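Local coordinates for 5'-nucleotidase SURE (Aquifex aeolicus, PDB 2WQK), which removes the phosphate from nucleoside 5'-monophosphates by hydrolysis, with the help of a divalent metal cation, at the interface of chains A and B. Residues are numbered along the deposited sequence; one frame, centred on the assembly and turned at random. Chains: chain A/B, 5'-nucleotidase SURE.

The interface of chains A and B. Residues chain A 51-52, 54, 75, 79; chain B 189, 200-201, 203.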
loop_
_atom_site.group_PDB
_atom_site.type_symbol
_atom_site.label_atom_id
_atom_site.label_comp_id
_atom_site.label_asym_id
_atom_site.label_seq_id
_atom_site.Cartn_x
_atom_site.Cartn_y
_atom_site.Cartn_z
ATOM N N PRO A 51 5.168 15.396 4.726
ATOM C CA PRO A 51 5.391 15.636 6.143
ATOM C C PRO A 51 4.973 14.441 6.981
ATOM O O PRO A 51 4.300 13.535 6.490
ATOM C CB PRO A 51 4.486 16.820 6.421
ATOM C CG PRO A 51 3.375 16.647 5.532
ATOM C CD PRO A 51 3.932 16.041 4.256
ATOM N N LEU A 52 5.379 14.479 8.245
ATOM C CA LEU A 52 5.242 13.364 9.155
ATOM C C LEU A 52 4.675 13.843 10.486
ATOM O O LEU A 52 5.222 14.762 11.087
ATOM C CB LEU A 52 6.614 12.732 9.385
ATOM C CG LEU A 52 7.235 12.032 8.167
ATOM C CD1 LEU A 52 8.740 11.814 8.404
ATOM C CD2 LEU A 52 6.489 10.759 7.862
ATOM N N MET A 54 4.224 13.375 14.365
ATOM C CA MET A 54 4.914 12.656 15.456
ATOM C C MET A 54 4.179 12.983 16.731
ATOM O O MET A 54 3.953 14.169 17.012
ATOM C CB MET A 54 6.419 12.998 15.511
ATOM C CG MET A 54 7.216 12.227 16.627
ATOM S SD MET A 54 8.999 12.433 16.483
ATOM C CE MET A 54 9.227 14.183 16.294
ATOM N N LEU A 75 14.202 12.051 12.833
ATOM C CA LEU A 75 13.371 12.933 13.688
ATOM C C LEU A 75 13.803 12.781 15.155
ATOM O O LEU A 75 13.783 13.753 15.928
ATOM C CB LEU A 75 11.879 12.640 13.531
ATOM C CG LEU A 75 11.262 13.067 12.183
ATOM C CD1 LEU A 75 9.819 12.616 12.089
ATOM C CD2 LEU A 75 11.367 14.597 11.937
ATOM N N VAL A 79 14.918 16.361 16.197
ATOM C CA VAL A 79 13.804 17.018 16.932
ATOM C C VAL A 79 13.859 16.616 18.404
ATOM O O VAL A 79 14.035 17.481 19.288
ATOM C CB VAL A 79 12.415 16.706 16.326
ATOM C CG1 VAL A 79 11.308 17.429 17.098
ATOM C CG2 VAL A 79 12.370 17.039 14.790
ATOM N N VAL B 189 14.835 20.072 9.441
ATOM C CA VAL B 189 13.455 19.701 9.778
ATOM C C VAL B 189 12.641 20.951 10.070
ATOM O O VAL B 189 13.056 21.814 10.886
ATOM C CB VAL B 189 13.370 18.726 10.983
ATOM C CG1 VAL B 189 11.912 18.363 11.269
ATOM C CG2 VAL B 189 14.246 17.498 10.707
ATOM N N PHE B 200 3.518 18.510 13.507
ATOM C CA PHE B 200 4.025 17.640 12.451
ATOM C C PHE B 200 5.254 18.286 11.810
ATOM O O PHE B 200 5.557 19.461 12.055
ATOM C CB PHE B 200 2.939 17.251 11.434
ATOM C CG PHE B 200 2.413 18.407 10.588
ATOM C CD1 PHE B 200 2.816 18.530 9.281
ATOM C CD2 PHE B 200 1.463 19.302 11.068
ATOM C CE1 PHE B 200 2.349 19.560 8.463
ATOM C CE2 PHE B 200 0.970 20.330 10.252
ATOM C CZ PHE B 200 1.394 20.453 8.954
ATOM N N TYR B 201 5.991 17.488 11.036
ATOM C CA TYR B 201 7.352 17.823 10.671
ATOM C C TYR B 201 7.555 17.541 9.201
ATOM O O TYR B 201 6.940 16.628 8.679
ATOM C CB TYR B 201 8.371 17.032 11.521
ATOM C CG TYR B 201 8.169 17.342 12.995
ATOM C CD1 TYR B 201 8.813 18.431 13.604
ATOM C CD2 TYR B 201 7.282 16.588 13.764
ATOM C CE1 TYR B 201 8.603 18.734 14.949
ATOM C CE2 TYR B 201 7.054 16.895 15.123
ATOM C CZ TYR B 201 7.724 17.961 15.689
ATOM O OH TYR B 201 7.499 18.232 17.031
ATOM N N ILE B 203 10.899 16.854 6.742
ATOM C CA ILE B 203 12.338 16.717 6.580
ATOM C C ILE B 203 12.695 17.230 5.186
ATOM O O ILE B 203 12.199 16.722 4.158
ATOM C CB ILE B 203 12.804 15.264 6.728
ATOM C CG1 ILE B 203 12.300 14.644 8.045
ATOM C CG2 ILE B 203 14.324 15.193 6.594
ATOM C CD1 ILE B 203 12.587 13.118 8.166
HETATM O O HOH W 1 6.168 15.687 18.375
#
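A:Leu52 and B:Tyr201 pair through their backbones in an antiparallel bridge, joining strand 52-58 of one subunit to strand 199-206 of the other; this is one patch of a two-fold symmetric interface whose twin has the chains exchanged. A:Leu52 N donates to B:Tyr201 O over 2.7 Å, and B:Tyr201 N returns a bond to A:Leu52 O at 2.8 Å. The apolar contacts gather around the B:Tyr201 side chain, whose CG lies anti to its own carbonyl carbon (chi1 -59°), which lays one face of the ring against A:Met54 of strand 52-58 and A:Val79 of helix 69-80. A:Met54 bends at chi3 (49°), which brings its methyl CE to 3.7 Å from B:Tyr201 CE2. Over the same face, on the CE1 side, A:Val79 CG1 comes to 3.7 Å from B:Tyr201 CE1, while its other branch, CG2, touches B:Val189 CG1. A:Leu75 offers its branch CD2, which B:Val189 CG1, B:Tyr201 CB and B:Ile203 CG1 share. An alanine in place of B:Tyr201 would probably leave a gap against A:Met54 CE and A:Val79 CG1, where the ring face now lies, and deprive the water at A:Met54 O of its phenol partner. Farther along, A:Pro51 CB approaches the B:Phe200 ring in plane, at its CD1 edge. Polar contact resumes at the tip of the tyrosine, where water 1 lies 3.2 Å from the phenol oxygen B:Tyr201 OH and the same water 1 lies 3.0 Å from the carbonyl A:Met54 O.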